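Local structure of histidinol-phosphate aminotransferase (Clostridium acetobutylicum, 3FTB) at residues F293-N298 with F339-E344; S32-P37 with E184-F189; R276-E281 with K349-L354. The protein probably acts as a pyridoxal phosphate-dependent aminotransferase of histidine biosynthesis, moving an amino group to or from histidinol phosphate. All blocks are in the same frame, centred on the assembly; numbering follows the deposited sequence.

Contact 1: residues F293-N298 with F339-E344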
loop_
_atom_site.group_PDB
_atom_site.type_symbol
_atom_site.label_atom_id
_atom_site.label_comp_id
_atom_site.label_asym_id
_atom_site.label_seq_id
_atom_site.Cartn_x
_atom_site.Cartn_y
_atom_site.Cartn_z
ATOM N N PHE A 293 -18.003 -16.568 26.254
ATOM C CA PHE A 293 -18.229 -17.269 24.991
ATOM C C PHE A 293 -16.933 -17.954 24.542
ATOM O O PHE A 293 -15.858 -17.354 24.598
ATOM C CB PHE A 293 -18.721 -16.299 23.908
ATOM C CG PHE A 293 -20.072 -15.697 24.193
ATOM C CD1 PHE A 293 -20.182 -14.501 24.895
ATOM C CD2 PHE A 293 -21.234 -16.321 23.747
ATOM C CE1 PHE A 293 -21.432 -13.939 25.155
ATOM C CE2 PHE A 293 -22.487 -15.771 24.000
ATOM C CZ PHE A 293 -22.587 -14.580 24.705
ATOM N N SER A 294 -17.033 -19.206 24.103
ATOM C CA SER A 294 -15.851 -19.997 23.755
ATOM C C SER A 294 -15.154 -19.531 22.466
ATOM O O SER A 294 -15.761 -19.518 21.386
ATOM C CB SER A 294 -16.202 -21.484 23.666
ATOM O OG SER A 294 -15.040 -22.258 23.423
ATOM N N PRO A 295 -13.865 -19.156 22.585
ATOM C CA PRO A 295 -13.049 -18.591 21.508
ATOM C C PRO A 295 -12.316 -19.670 20.740
ATOM O O PRO A 295 -12.144 -20.781 21.241
ATOM C CB PRO A 295 -12.005 -17.755 22.264
ATOM C CG PRO A 295 -12.171 -18.084 23.738
ATOM C CD PRO A 295 -13.106 -19.236 23.844
ATOM N N HIS A 296 -11.865 -19.343 19.537
ATOM C CA HIS A 296 -11.048 -20.276 18.779
ATOM C C HIS A 296 -9.815 -19.612 18.212
ATOM O O HIS A 296 -9.080 -20.214 17.439
ATOM C CB HIS A 296 -11.883 -20.991 17.717
ATOM C CG HIS A 296 -12.804 -22.013 18.300
ATOM N ND1 HIS A 296 -14.035 -21.685 18.831
ATOM C CD2 HIS A 296 -12.655 -23.345 18.482
ATOM C CE1 HIS A 296 -14.613 -22.777 19.300
ATOM N NE2 HIS A 296 -13.799 -23.798 19.097
ATOM N N ALA A 297 -9.599 -18.361 18.618
ATOM C CA ALA A 297 -8.396 -17.614 18.269
ATOM C C ALA A 297 -7.778 -17.014 19.527
ATOM O O ALA A 297 -7.848 -17.608 20.603
ATOM C CB ALA A 297 -8.717 -16.517 17.243
ATOM N N ASN A 298 -7.198 -15.823 19.408
ATOM C CA ASN A 298 -6.545 -15.182 20.557
ATOM C C ASN A 298 -7.341 -14.034 21.210
ATOM O O ASN A 298 -6.773 -13.005 21.603
ATOM C CB ASN A 298 -5.128 -14.727 20.186
ATOM C CG ASN A 298 -5.129 -13.658 19.115
ATOM O OD1 ASN A 298 -5.983 -13.667 18.232
ATOM N ND2 ASN A 298 -4.190 -12.715 19.199
ATOM N N PHE A 339 -11.760 -9.194 25.327
ATOM C CA PHE A 339 -10.412 -9.205 25.884
ATOM C C PHE A 339 -9.472 -9.966 24.957
ATOM O O PHE A 339 -9.835 -11.006 24.398
ATOM C CB PHE A 339 -10.378 -9.869 27.272
ATOM C CG PHE A 339 -11.328 -9.264 28.283
ATOM C CD1 PHE A 339 -11.809 -7.957 28.138
ATOM C CD2 PHE A 339 -11.716 -9.997 29.407
ATOM C CE1 PHE A 339 -12.678 -7.401 29.085
ATOM C CE2 PHE A 339 -12.582 -9.446 30.358
ATOM C CZ PHE A 339 -13.054 -8.139 30.189
ATOM N N ALA A 340 -8.254 -9.470 24.813
ATOM C CA ALA A 340 -7.243 -10.217 24.079
ATOM C C ALA A 340 -6.731 -11.355 24.952
ATOM O O ALA A 340 -6.884 -11.332 26.167
ATOM C CB ALA A 340 -6.099 -9.309 23.653
ATOM N N ILE A 341 -6.145 -12.362 24.321
ATOM C CA ILE A 341 -5.498 -13.444 25.046
ATOM C C ILE A 341 -4.025 -13.396 24.674
ATOM O O ILE A 341 -3.670 -13.626 23.520
ATOM C CB ILE A 341 -6.123 -14.830 24.705
ATOM C CG1 ILE A 341 -7.605 -14.839 25.083
ATOM C CG2 ILE A 341 -5.385 -15.961 25.427
ATOM C CD1 ILE A 341 -8.278 -16.170 24.891
ATOM N N LYS A 342 -3.187 -13.052 25.650
ATOM C CA LYS A 342 -1.752 -12.919 25.440
ATOM C C LYS A 342 -1.031 -14.057 26.130
ATOM O O LYS A 342 -1.590 -15.138 26.309
ATOM C CB LYS A 342 -1.262 -11.587 26.008
ATOM C CG LYS A 342 -2.069 -10.409 25.510
ATOM C CD LYS A 342 -1.669 -9.116 26.177
ATOM C CE LYS A 342 -2.380 -7.941 25.530
ATOM N NZ LYS A 342 -1.844 -7.660 24.174
ATOM N N ASP A 343 0.212 -13.798 26.524
ATOM C CA ASP A 343 1.000 -14.748 27.298
ATOM C C ASP A 343 0.564 -14.777 28.777
ATOM O O ASP A 343 0.008 -13.807 29.300
ATOM C CB ASP A 343 2.478 -14.394 27.188
ATOM C CG ASP A 343 2.759 -12.944 27.552
ATOM O OD1 ASP A 343 3.340 -12.703 28.630
ATOM O OD2 ASP A 343 2.397 -12.042 26.768
ATOM N N GLU A 344 0.824 -15.901 29.437
ATOM C CA GLU A 344 0.419 -16.127 30.824
ATOM C C GLU A 344 0.752 -14.974 31.785
ATOM O O GLU A 344 -0.055 -14.612 32.645
ATOM C CB GLU A 344 1.023 -17.452 31.320
ATOM C CG GLU A 344 0.521 -17.926 32.692
ATOM C CD GLU A 344 0.424 -19.452 32.797
ATOM O OE1 GLU A 344 0.580 -20.137 31.762
ATOM O OE2 GLU A 344 0.182 -19.973 33.906
HETATM O O HOH W 1 -2.829 -12.224 21.369
#
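Ile341 N meets Asn298 O across the contact; the Ile341 side chain points toward 293-298, while the Asn298 amide heads toward Asn34. The bond from Ile341 N to Asn298 O measures 2.9 Å, with an N-H...O angle of 153°. The donor stands above the carbonyl plane, 52° out of it, so the bond does not follow an oxygen lone pair. On the Asn298 side chain it is CB that packs against Ile341, 3.8 Å from Ile341 O. CG lies between the backbone N and the carbonyl carbon (chi1 64°), which turns the amide onward, and a water closes the remaining distance: it accepts from Asn298 ND2 at 2.6 Å and donates to Ile341 O at 2.7 Å. The same ND2 also donates to Asn34 O, so both hydrogens of this buried amide can be used, a task that an asparagine, with its short arm and two N-H groups, suits well.

Ile341 has its CB 3.7 Å from Asn298 O, while the CG1 branch, lying beside its own backbone N, extends to CD1, which comes within 4.5 Å of Pro295 CG. That apolar touch is loose; proline, with a carbon ring and no N-H, suits an apolar neighbour. Phe279 and Ile280 of helix 262-285 also pack on Ile341, and a beta-branched aliphatic chain fills such a place without asking for a polar partner.

The contact therefore separates two kinds of chemistry, an apolar patch against helix 262-285 and a polar corner facing the segment of Asn34. Just past the end of strand 336-340, one direct bond and one water bridge take up the N-H and the C=O of Ile341, which probably eases the burial of these two groups.

Contact 2: residues S32-P37 with E184-F189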
loop_
_atom_site.group_PDB
_atom_site.type_symbol
_atom_site.label_atom_id
_atom_site.label_comp_id
_atom_site.label_asym_id
_atom_site.label_seq_id
_atom_site.Cartn_x
_atom_site.Cartn_y
_atom_site.Cartn_z
ATOM N N SER A 32 -7.375 -4.586 24.016
ATOM C CA SER A 32 -8.146 -4.371 22.801
ATOM C C SER A 32 -7.313 -4.737 21.543
ATOM O O SER A 32 -7.845 -4.826 20.424
ATOM C CB SER A 32 -8.708 -2.943 22.750
ATOM O OG SER A 32 -7.715 -1.990 22.419
ATOM N N SER A 33 -6.017 -4.986 21.739
ATOM C CA SER A 33 -5.149 -5.430 20.653
ATOM C C SER A 33 -4.932 -6.952 20.622
ATOM O O SER A 33 -4.550 -7.568 21.622
ATOM C CB SER A 33 -3.802 -4.720 20.746
ATOM O OG SER A 33 -2.801 -5.479 20.096
ATOM N N ASN A 34 -5.170 -7.555 19.463
ATOM C CA ASN A 34 -5.028 -9.000 19.316
ATOM C C ASN A 34 -3.868 -9.392 18.404
ATOM O O ASN A 34 -4.036 -10.153 17.455
ATOM C CB ASN A 34 -6.323 -9.621 18.788
ATOM C CG ASN A 34 -7.564 -9.105 19.503
ATOM O OD1 ASN A 34 -8.584 -8.856 18.868
ATOM N ND2 ASN A 34 -7.489 -8.957 20.819
ATOM N N ILE A 35 -2.686 -8.869 18.691
ATOM C CA ILE A 35 -1.492 -9.276 17.969
ATOM C C ILE A 35 -0.802 -10.348 18.793
ATOM O O ILE A 35 -0.882 -10.335 20.019
ATOM C CB ILE A 35 -0.522 -8.095 17.731
ATOM C CG1 ILE A 35 -1.252 -6.927 17.046
ATOM C CG2 ILE A 35 0.721 -8.548 16.921
ATOM C CD1 ILE A 35 -1.908 -7.276 15.693
ATOM N N ASN A 36 -0.147 -11.278 18.104
ATOM C CA ASN A 36 0.587 -12.377 18.725
ATOM C C ASN A 36 1.656 -11.854 19.680
ATOM O O ASN A 36 2.471 -11.014 19.305
ATOM C CB ASN A 36 1.215 -13.245 17.621
ATOM C CG ASN A 36 1.760 -14.568 18.132
ATOM O OD1 ASN A 36 2.455 -14.624 19.147
ATOM N ND2 ASN A 36 1.470 -15.642 17.401
ATOM N N PRO A 37 1.660 -12.357 20.921
ATOM C CA PRO A 37 2.550 -11.913 21.994
ATOM C C PRO A 37 3.954 -12.501 21.851
ATOM O O PRO A 37 4.919 -11.944 22.378
ATOM C CB PRO A 37 1.864 -12.501 23.224
ATOM C CG PRO A 37 1.464 -13.822 22.728
ATOM C CD PRO A 37 0.836 -13.484 21.384
ATOM N N GLU A 184 -10.361 -15.008 7.125
ATOM C CA GLU A 184 -9.687 -15.995 7.963
ATOM C C GLU A 184 -8.376 -15.484 8.546
ATOM O O GLU A 184 -7.416 -16.236 8.690
ATOM C CB GLU A 184 -9.438 -17.278 7.166
ATOM C CG GLU A 184 -10.694 -18.133 6.972
ATOM C CD GLU A 184 -10.379 -19.474 6.366
ATOM O OE1 GLU A 184 -9.177 -19.838 6.209
ATOM O OE2 GLU A 184 -11.353 -20.170 6.044
ATOM N N ALA A 185 -8.349 -14.204 8.900
ATOM C CA ALA A 185 -7.119 -13.557 9.342
ATOM C C ALA A 185 -6.638 -14.118 10.670
ATOM O O ALA A 185 -5.466 -13.973 11.026
ATOM C CB ALA A 185 -7.325 -12.057 9.450
ATOM N N PHE A 186 -7.553 -14.762 11.392
ATOM C CA PHE A 186 -7.262 -15.309 12.708
ATOM C C PHE A 186 -7.134 -16.824 12.651
ATOM O O PHE A 186 -6.603 -17.433 13.583
ATOM C CB PHE A 186 -8.365 -14.949 13.709
ATOM C CG PHE A 186 -8.319 -13.524 14.195
ATOM C CD1 PHE A 186 -7.270 -13.078 14.986
ATOM C CD2 PHE A 186 -9.346 -12.638 13.887
ATOM C CE1 PHE A 186 -7.234 -11.769 15.455
ATOM C CE2 PHE A 186 -9.322 -11.329 14.352
ATOM C CZ PHE A 186 -8.261 -10.895 15.141
ATOM N N ILE A 187 -7.616 -17.419 11.560
ATOM C CA ILE A 187 -7.727 -18.869 11.445
ATOM C C ILE A 187 -6.449 -19.586 11.877
ATOM O O ILE A 187 -6.455 -20.792 12.110
ATOM C CB ILE A 187 -8.051 -19.302 10.007
ATOM C CG1 ILE A 187 -8.737 -20.673 9.984
ATOM C CG2 ILE A 187 -6.777 -19.353 9.194
ATOM C CD1 ILE A 187 -10.202 -20.662 10.400
ATOM N N GLU A 188 -5.360 -18.840 11.990
ATOM C CA GLU A 188 -4.065 -19.418 12.315
ATOM C C GLU A 188 -4.073 -20.015 13.711
ATOM O O GLU A 188 -3.409 -21.026 13.990
ATOM C CB GLU A 188 -3.018 -18.323 12.278
ATOM C CG GLU A 188 -3.356 -17.172 11.376
ATOM C CD GLU A 188 -2.957 -17.452 9.963
ATOM O OE1 GLU A 188 -3.324 -16.636 9.110
ATOM O OE2 GLU A 188 -2.286 -18.476 9.717
ATOM N N PHE A 189 -4.852 -19.378 14.578
ATOM C CA PHE A 189 -4.774 -19.603 16.009
ATOM C C PHE A 189 -5.518 -20.864 16.432
ATOM O O PHE A 189 -5.580 -21.176 17.618
ATOM C CB PHE A 189 -5.316 -18.384 16.765
ATOM C CG PHE A 189 -4.461 -17.143 16.640
ATOM C CD1 PHE A 189 -3.412 -16.910 17.528
ATOM C CD2 PHE A 189 -4.737 -16.187 15.668
ATOM C CE1 PHE A 189 -2.636 -15.760 17.417
ATOM C CE2 PHE A 189 -3.962 -15.037 15.559
ATOM C CZ PHE A 189 -2.920 -14.825 16.442
#
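Asn34 and Asn36 each set a short side chain against a phenylalanine ring, and the contact is made by van der Waals packing alone. Asn34 CB lies 4.1 Å from Phe186 CE1, approaching the ring obliquely. Asn36 ND2 stands equally far, 4.1 Å, from Phe189 CE1, its amide plane inclined by 38° to the ring. With CG anti to the backbone N (chi1 -168°), the Asn36 amide comes to the Phe189 ring with ND2 nearer than OD1.

Polar bonds run to other partners. Asn36 OD1 accepts from Leu38 N and ND2 donates to Phe216 O, which together fix the rotation of the amide; asparagine suits a place that needs both a donor and an acceptor.

Further aromatic contacts fix the rings. Phe186 meets Phe299, and Phe189 meets Phe216, both edge-to-face, while Phe189 N bonds to Phe186 O at 2.8 Å in the turn that carries both rings.

A phosphate ion, probably from the crystallisation liquor, lies about 4 Å from the Asn34 side chain. The segment after strand 29-30 of the smaller sheet thus packs on the turn after strand 179-183 of the large-domain sheet, joining two parts of a fold-type I pyridoxal phosphate enzyme.

Contact 3: residues R276-E281 with K349-L354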
loop_
_atom_site.group_PDB
_atom_site.type_symbol
_atom_site.label_atom_id
_atom_site.label_comp_id
_atom_site.label_asym_id
_atom_site.label_seq_id
_atom_site.Cartn_x
_atom_site.Cartn_y
_atom_site.Cartn_z
ATOM N N ARG A 276 -5.117 -20.169 26.233
ATOM C CA ARG A 276 -6.522 -19.876 25.965
ATOM C C ARG A 276 -7.402 -20.664 26.920
ATOM O O ARG A 276 -8.373 -20.138 27.452
ATOM C CB ARG A 276 -6.919 -20.179 24.516
ATOM C CG ARG A 276 -8.387 -19.856 24.204
ATOM C CD ARG A 276 -8.748 -20.108 22.742
ATOM N NE ARG A 276 -8.222 -21.384 22.261
ATOM C CZ ARG A 276 -7.506 -21.530 21.148
ATOM N NH1 ARG A 276 -7.256 -20.478 20.376
ATOM N NH2 ARG A 276 -7.045 -22.727 20.800
ATOM N N LYS A 277 -7.050 -21.928 27.133
ATOM C CA LYS A 277 -7.829 -22.816 27.991
ATOM C C LYS A 277 -7.837 -22.344 29.443
ATOM O O LYS A 277 -8.873 -22.383 30.105
ATOM C CB LYS A 277 -7.303 -24.255 27.901
ATOM C CG LYS A 277 -8.216 -25.295 28.530
ATOM C CD LYS A 277 -7.659 -26.698 28.346
ATOM C CE LYS A 277 -8.448 -27.714 29.164
ATOM N NZ LYS A 277 -8.350 -27.453 30.630
ATOM N N ARG A 278 -6.682 -21.895 29.927
ATOM C CA ARG A 278 -6.560 -21.413 31.298
ATOM C C ARG A 278 -7.259 -20.070 31.463
ATOM O O ARG A 278 -8.079 -19.885 32.361
ATOM C CB ARG A 278 -5.085 -21.268 31.690
ATOM C CG ARG A 278 -4.857 -21.014 33.175
ATOM C CD ARG A 278 -3.432 -20.560 33.452
ATOM N NE ARG A 278 -3.192 -19.205 32.963
ATOM C CZ ARG A 278 -3.035 -18.140 33.745
ATOM N NH1 ARG A 278 -3.088 -18.272 35.061
ATOM N NH2 ARG A 278 -2.819 -16.942 33.211
ATOM N N PHE A 279 -6.912 -19.132 30.592
ATOM C CA PHE A 279 -7.488 -17.795 30.618
ATOM C C PHE A 279 -9.009 -17.857 30.825
ATOM O O PHE A 279 -9.571 -17.147 31.667
ATOM C CB PHE A 279 -7.134 -17.047 29.318
ATOM C CG PHE A 279 -7.388 -15.568 29.380
ATOM C CD1 PHE A 279 -6.714 -14.771 30.296
ATOM C CD2 PHE A 279 -8.310 -14.973 28.537
ATOM C CE1 PHE A 279 -6.947 -13.421 30.356
ATOM C CE2 PHE A 279 -8.549 -13.618 28.602
ATOM C CZ PHE A 279 -7.864 -12.842 29.517
ATOM N N ILE A 280 -9.667 -18.729 30.067
ATOM C CA ILE A 280 -11.118 -18.841 30.113
ATOM C C ILE A 280 -11.621 -19.432 31.436
ATOM O O ILE A 280 -12.746 -19.145 31.863
ATOM C CB ILE A 280 -11.655 -19.677 28.933
ATOM C CG1 ILE A 280 -11.869 -18.803 27.686
ATOM C CG2 ILE A 280 -12.966 -20.354 29.312
ATOM C CD1 ILE A 280 -10.680 -17.933 27.289
ATOM N N GLU A 281 -10.803 -20.256 32.088
ATOM C CA GLU A 281 -11.205 -20.833 33.376
ATOM C C GLU A 281 -11.077 -19.781 34.456
ATOM O O GLU A 281 -11.945 -19.657 35.322
ATOM C CB GLU A 281 -10.385 -22.081 33.719
ATOM C CG GLU A 281 -10.837 -23.326 32.949
ATOM C CD GLU A 281 -9.789 -24.423 32.918
ATOM O OE1 GLU A 281 -8.594 -24.094 33.093
ATOM O OE2 GLU A 281 -10.156 -25.606 32.714
ATOM N N LYS A 349 -1.590 -10.822 35.218
ATOM C CA LYS A 349 -1.626 -9.428 35.640
ATOM C C LYS A 349 -3.001 -8.844 35.334
ATOM O O LYS A 349 -3.651 -8.252 36.198
ATOM C CB LYS A 349 -0.545 -8.629 34.913
ATOM C CG LYS A 349 -0.148 -7.351 35.625
ATOM C CD LYS A 349 0.574 -6.394 34.698
ATOM C CE LYS A 349 1.197 -5.245 35.478
ATOM N NZ LYS A 349 2.121 -5.715 36.558
ATOM N N PHE A 350 -3.435 -9.014 34.090
ATOM C CA PHE A 350 -4.768 -8.605 33.651
ATOM C C PHE A 350 -5.897 -9.047 34.604
ATOM O O PHE A 350 -6.720 -8.230 35.043
ATOM C CB PHE A 350 -5.028 -9.157 32.243
ATOM C CG PHE A 350 -6.405 -8.879 31.735
ATOM C CD1 PHE A 350 -6.759 -7.599 31.312
ATOM C CD2 PHE A 350 -7.357 -9.892 31.683
ATOM C CE1 PHE A 350 -8.033 -7.331 30.844
ATOM C CE2 PHE A 350 -8.641 -9.634 31.215
ATOM C CZ PHE A 350 -8.977 -8.349 30.796
ATOM N N LEU A 351 -5.926 -10.347 34.903
ATOM C CA LEU A 351 -6.954 -10.954 35.741
ATOM C C LEU A 351 -6.904 -10.412 37.161
ATOM O O LEU A 351 -7.945 -10.206 37.795
ATOM C CB LEU A 351 -6.783 -12.480 35.772
ATOM C CG LEU A 351 -7.176 -13.323 34.551
ATOM C CD1 LEU A 351 -6.357 -14.604 34.495
ATOM C CD2 LEU A 351 -8.676 -13.635 34.558
ATOM N N ARG A 352 -5.691 -10.191 37.664
ATOM C CA ARG A 352 -5.531 -9.671 39.012
ATOM C C ARG A 352 -6.023 -8.239 39.147
ATOM O O ARG A 352 -6.176 -7.743 40.252
ATOM C CB ARG A 352 -4.088 -9.815 39.482
ATOM C CG ARG A 352 -3.654 -11.273 39.552
ATOM C CD ARG A 352 -2.221 -11.422 40.031
ATOM N NE ARG A 352 -1.313 -10.538 39.306
ATOM C CZ ARG A 352 0.011 -10.578 39.406
ATOM N NH1 ARG A 352 0.590 -11.470 40.201
ATOM N NH2 ARG A 352 0.756 -9.728 38.710
ATOM N N ALA A 353 -6.280 -7.583 38.020
ATOM C CA ALA A 353 -6.919 -6.274 38.032
ATOM C C ALA A 353 -8.437 -6.450 37.997
ATOM O O ALA A 353 -9.174 -5.717 38.665
ATOM C CB ALA A 353 -6.453 -5.449 36.852
ATOM N N LEU A 354 -8.893 -7.424 37.208
ATOM C CA LEU A 354 -10.310 -7.769 37.112
ATOM C C LEU A 354 -10.828 -8.159 38.479
ATOM O O LEU A 354 -11.960 -7.856 38.842
ATOM C CB LEU A 354 -10.508 -8.950 36.164
ATOM C CG LEU A 354 -11.073 -8.675 34.773
ATOM C CD1 LEU A 354 -10.417 -7.464 34.134
ATOM C CD2 LEU A 354 -10.899 -9.890 33.899
#
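Phe279 and Phe350 both hold CG anti to the backbone N (chi1 -166° for Phe279), and these torsions bring their rings together on the sheet side of two helices. The pair belongs to the smaller alpha/beta domain of the aminotransferase fold, where helices 262-285 and 344-359 run side by side in nearly the same direction: the short segments make an angle of 9°, with axes 11.7 Å apart. Such a wide spacing calls for large side chains, and phenylalanine and leucine supply the bulk.

The Phe279 ring reaches across with its far end. Its CZ lies 3.7 Å from Phe350 CD2, which sits at the edge of the Phe279 ring, near its plane. The two side chains cross at about a right angle, yet the ring planes are inclined by only 37° and the centroids are 5.9 Å apart, an oblique pair. Phe350 is steadied by further aromatic neighbours, with Tyr31 stacked on it and Phe339 meeting it edge-to-face. Leu354, one turn later on the same helix, places CD1 over one face of the Phe350 ring.

Leu351 leans in beside this pair, pointing toward helix 262-285, and its branched end fits between a ring and a charged group. Arg278 brings the long arm: its NH2, held by a salt bridge to Glu275 and a hydrogen bond with Thr348 OG1, comes obliquely up to the leucine. On the Leu351 branch, CG lies 4.2 Å from Phe279 CE1, and CD1 comes within 4.4 Å of Arg278 NH2.

How the contacts relate
From the N terminus, the segment 32-37 follows strand 29-30 and meets 184-189, so contact 2 closes a long loop that takes in much of the seven-stranded sheet. That loop is complete before helix 262-285 begins. Contact 3 then opens at 276-281 and closes at 349-354, and contact 1, 293-298 with 339-344, is nested inside it, both joining parts of the five-stranded sheet's domain. Contact 1 lies about 9 Å, centre to centre, from each of the other two: Ala297 packs on Phe189 of contact 2, and Ala297 O accepts a hydrogen bond from Arg276 NH1 of contact 3. The helix pair, the smaller sheet and the turn after strand 179-183 are thereby tied together.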